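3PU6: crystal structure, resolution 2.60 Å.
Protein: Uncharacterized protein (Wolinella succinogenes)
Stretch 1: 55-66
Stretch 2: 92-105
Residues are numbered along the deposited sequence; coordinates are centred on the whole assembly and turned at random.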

# COMPACT_ATOMS: atom_id res chain seq x y z
N ALA A 55 15.13 1.85 -8.20
CA ALA A 55 15.59 2.94 -7.33
C ALA A 55 14.59 4.10 -7.15
O ALA A 55 14.96 5.27 -7.27
CB ALA A 55 16.94 3.46 -7.79
N PRO A 56 13.33 3.77 -6.80
CA PRO A 56 12.25 4.76 -6.75
C PRO A 56 12.62 5.98 -5.92
O PRO A 56 13.47 5.87 -5.04
CB PRO A 56 11.10 4.00 -6.07
CG PRO A 56 11.46 2.57 -6.15
CD PRO A 56 12.95 2.49 -6.17
N ASP A 57 11.99 7.12 -6.20
CA ASP A 57 12.10 8.30 -5.34
C ASP A 57 11.10 8.16 -4.20
O ASP A 57 11.38 8.53 -3.06
CB ASP A 57 11.79 9.58 -6.11
CG ASP A 57 12.81 9.88 -7.20
OD1 ASP A 57 14.01 9.96 -6.89
OD2 ASP A 57 12.39 10.06 -8.37
N VAL A 58 9.94 7.62 -4.53
CA VAL A 58 8.86 7.43 -3.58
C VAL A 58 8.28 6.01 -3.59
O VAL A 58 7.87 5.51 -4.63
CB VAL A 58 7.71 8.39 -3.89
CG1 VAL A 58 6.58 8.18 -2.92
CG2 VAL A 58 8.21 9.80 -3.86
N ILE A 59 8.22 5.39 -2.42
CA ILE A 59 7.51 4.13 -2.24
C ILE A 59 6.34 4.30 -1.28
O ILE A 59 6.52 4.64 -0.11
CB ILE A 59 8.42 3.01 -1.68
CG1 ILE A 59 9.63 2.79 -2.57
CG2 ILE A 59 7.62 1.73 -1.50
CD1 ILE A 59 10.67 1.90 -1.95
N VAL A 60 5.15 4.07 -1.79
CA VAL A 60 4.00 3.91 -0.94
C VAL A 60 3.72 2.42 -0.83
O VAL A 60 3.56 1.73 -1.84
CB VAL A 60 2.78 4.62 -1.52
CG1 VAL A 60 1.54 4.25 -0.73
CG2 VAL A 60 2.99 6.11 -1.50
N VAL A 61 3.68 1.94 0.41
CA VAL A 61 3.34 0.55 0.70
C VAL A 61 1.96 0.53 1.33
O VAL A 61 1.76 1.06 2.40
CB VAL A 61 4.42 -0.14 1.61
CG1 VAL A 61 4.73 0.69 2.84
CG2 VAL A 61 3.98 -1.53 2.02
N ALA A 62 0.99 -0.05 0.63
CA ALA A 62 -0.38 -0.13 1.11
C ALA A 62 -0.79 -1.53 1.58
O ALA A 62 -0.41 -2.53 0.99
CB ALA A 62 -1.32 0.35 0.04
N ASP A 63 -1.60 -1.58 2.64
CA ASP A 63 -2.02 -2.84 3.25
C ASP A 63 -3.35 -2.71 3.96
O ASP A 63 -3.70 -1.65 4.43
CB ASP A 63 -0.98 -3.34 4.26
CG ASP A 63 -1.06 -4.85 4.48
OD1 ASP A 63 -1.86 -5.50 3.76
OD2 ASP A 63 -0.31 -5.39 5.34
N ALA A 64 -4.10 -3.81 4.03
CA ALA A 64 -5.24 -3.90 4.93
C ALA A 64 -4.71 -3.91 6.35
O ALA A 64 -3.65 -4.47 6.63
CB ALA A 64 -6.04 -5.16 4.66
N MSE A 65 -5.44 -3.29 7.27
CA MSE A 65 -5.14 -3.52 8.68
C MSE A 65 -6.42 -3.74 9.46
O MSE A 65 -7.32 -2.91 9.45
CB MSE A 65 -4.27 -2.42 9.28
CG MSE A 65 -4.65 -1.04 8.83
SE MSE A 65 -3.40 0.27 9.52
CE MSE A 65 -4.58 1.86 9.59
N SER A 66 -6.51 -4.91 10.09
CA SER A 66 -7.78 -5.38 10.65
C SER A 66 -7.92 -5.09 12.14
O SER A 66 -6.96 -4.68 12.80
CB SER A 66 -8.02 -6.86 10.34
OG SER A 66 -6.84 -7.63 10.47
N PRO A 92 2.09 -2.95 10.46
CA PRO A 92 1.81 -4.32 10.05
C PRO A 92 2.99 -5.03 9.39
O PRO A 92 3.04 -6.25 9.42
CB PRO A 92 0.68 -4.16 9.04
CG PRO A 92 -0.09 -3.02 9.55
CD PRO A 92 0.92 -2.08 10.22
N THR A 93 3.92 -4.30 8.80
CA THR A 93 4.91 -4.98 7.97
C THR A 93 6.34 -4.65 8.36
O THR A 93 7.18 -4.39 7.50
CB THR A 93 4.68 -4.65 6.50
OG1 THR A 93 4.52 -3.23 6.36
CG2 THR A 93 3.43 -5.36 5.98
N PRO A 94 6.63 -4.70 9.66
CA PRO A 94 7.83 -4.08 10.22
C PRO A 94 9.09 -4.36 9.43
O PRO A 94 9.78 -3.41 9.04
CB PRO A 94 7.92 -4.70 11.61
CG PRO A 94 6.51 -5.05 11.94
CD PRO A 94 5.91 -5.50 10.66
N ILE A 95 9.39 -5.63 9.18
CA ILE A 95 10.64 -6.01 8.52
C ILE A 95 10.61 -5.60 7.05
O ILE A 95 11.65 -5.31 6.43
CB ILE A 95 10.85 -7.54 8.63
CG1 ILE A 95 10.23 -8.06 9.94
CG2 ILE A 95 12.35 -7.89 8.50
CD1 ILE A 95 10.47 -9.52 10.22
N LEU A 96 9.41 -5.57 6.50
CA LEU A 96 9.20 -5.07 5.16
C LEU A 96 9.52 -3.57 5.11
O LEU A 96 10.33 -3.10 4.30
CB LEU A 96 7.76 -5.29 4.76
CG LEU A 96 7.54 -4.81 3.34
CD1 LEU A 96 8.54 -5.50 2.44
CD2 LEU A 96 6.12 -5.11 2.92
N ILE A 97 8.86 -2.84 6.00
CA ILE A 97 8.99 -1.40 6.05
C ILE A 97 10.43 -0.93 6.24
O ILE A 97 10.84 0.07 5.67
CB ILE A 97 8.13 -0.81 7.16
CG1 ILE A 97 6.66 -0.85 6.76
CG2 ILE A 97 8.58 0.59 7.48
CD1 ILE A 97 5.73 -0.57 7.93
N SER A 98 11.20 -1.63 7.07
CA SER A 98 12.58 -1.19 7.34
C SER A 98 13.49 -1.56 6.18
O SER A 98 14.55 -0.97 6.00
CB SER A 98 13.11 -1.74 8.66
OG SER A 98 12.88 -3.13 8.78
N TYR A 99 13.06 -2.52 5.38
CA TYR A 99 13.81 -2.83 4.19
C TYR A 99 13.62 -1.71 3.19
O TYR A 99 14.58 -1.22 2.60
CB TYR A 99 13.37 -4.15 3.57
CG TYR A 99 14.07 -4.35 2.26
CD1 TYR A 99 13.38 -4.20 1.06
CD2 TYR A 99 15.43 -4.64 2.22
CE1 TYR A 99 14.03 -4.37 -0.16
CE2 TYR A 99 16.09 -4.81 1.00
CZ TYR A 99 15.39 -4.67 -0.18
OH TYR A 99 16.03 -4.82 -1.39
N LEU A 100 12.37 -1.31 3.01
CA LEU A 100 12.02 -0.29 2.02
C LEU A 100 12.70 1.04 2.34
O LEU A 100 13.21 1.72 1.44
CB LEU A 100 10.51 -0.11 1.95
CG LEU A 100 9.71 -1.38 1.67
CD1 LEU A 100 8.23 -1.10 1.84
CD2 LEU A 100 10.02 -1.95 0.28
N ARG A 101 12.73 1.40 3.62
CA ARG A 101 13.37 2.63 4.04
C ARG A 101 14.83 2.62 3.64
O ARG A 101 15.45 3.67 3.48
CB ARG A 101 13.28 2.80 5.55
CG ARG A 101 11.89 2.91 6.09
CD ARG A 101 11.91 2.90 7.63
NE ARG A 101 12.07 4.22 8.23
CZ ARG A 101 13.21 4.72 8.69
NH1 ARG A 101 14.33 4.01 8.61
NH2 ARG A 101 13.24 5.93 9.23
N GLY A 102 15.38 1.41 3.50
CA GLY A 102 16.77 1.25 3.13
C GLY A 102 16.97 1.40 1.64
O GLY A 102 18.01 1.86 1.20
N ILE A 103 15.98 1.00 0.86
CA ILE A 103 15.99 1.27 -0.56
C ILE A 103 15.72 2.75 -0.82
O ILE A 103 16.32 3.36 -1.70
CB ILE A 103 14.88 0.51 -1.31
CG1 ILE A 103 14.98 -0.99 -1.15
CG2 ILE A 103 14.90 0.84 -2.81
CD1 ILE A 103 14.03 -1.65 -2.10
N CYS A 104 14.79 3.31 -0.04
CA CYS A 104 14.18 4.60 -0.34
C CYS A 104 13.91 5.43 0.90
O CYS A 104 13.36 4.93 1.88
CB CYS A 104 12.85 4.35 -1.02
SG CYS A 104 12.14 5.81 -1.68
N SER A 105 14.28 6.71 0.86
CA SER A 105 14.02 7.62 1.98
C SER A 105 12.53 7.98 2.13
O SER A 105 11.96 7.89 3.22
CB SER A 105 14.85 8.90 1.82
OG SER A 105 14.49 9.57 0.62

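This is an apolar packing contact between a β-strand and an antiparallel α-helix, with no hydrogen bond across it. The axes of the strand and the helix run at 169° and approach to 9.4 Å, a spacing that side chains fill. Together the two stretches bury 520 Å².

Strand alternation sets the pattern. Ile59, Val61, Asp63 and Met65 point their CA-to-CB bonds toward the helix stretch, while Val58, Val60 and Ala64 point away. On the helix, Leu96, Leu100 and Ile103 point toward the strand.

Ile59 has the largest covered area in its stretch, 73 Å², just ahead of Val61. Its m,t rotamer carries CD1 to 3.4 Å from Cys104 CB and 4.4 Å from Leu100 CB. The same CD1 lies 4.4 Å from Ile103 CG2. Pro56 CD approaches that methyl too, at 4.2 Å from Ile103 CG2. Val61 packs against two leucines: its CB is 3.9 Å from Leu100 CD1, and its CG2 is 4.3 Å from Leu96 CD2. Ile59, Val61 and Leu100 are buried, and their branched aliphatic side chains suit that because they fill space and carry no polar group to pair; Leu96 and Ile103 are partly exposed.

Cys104 is the first residue past the helix to leave helical phi/psi. Its t rotamer places SG 3.1 Å from Asp57 O and 3.6 Å from Pro56 O. The small side chain thus lies close against the backbone leading into the strand. The Asp57 side chain points away and bonds elsewhere in the structure through OD2.

At the other end, Met65, a selenomethionine, meets the ring of Pro92 through its base, CB to Pro92 CG at 4.2 Å, while its end leads away. Asp63 OD2 lies 3.8 Å from Thr93 CG2 and 4.0 Å from Pro92 CB, so it touches carbon here. Its OD1 accepts a weak hydrogen bond from Ala64 N, at 2.8 Å.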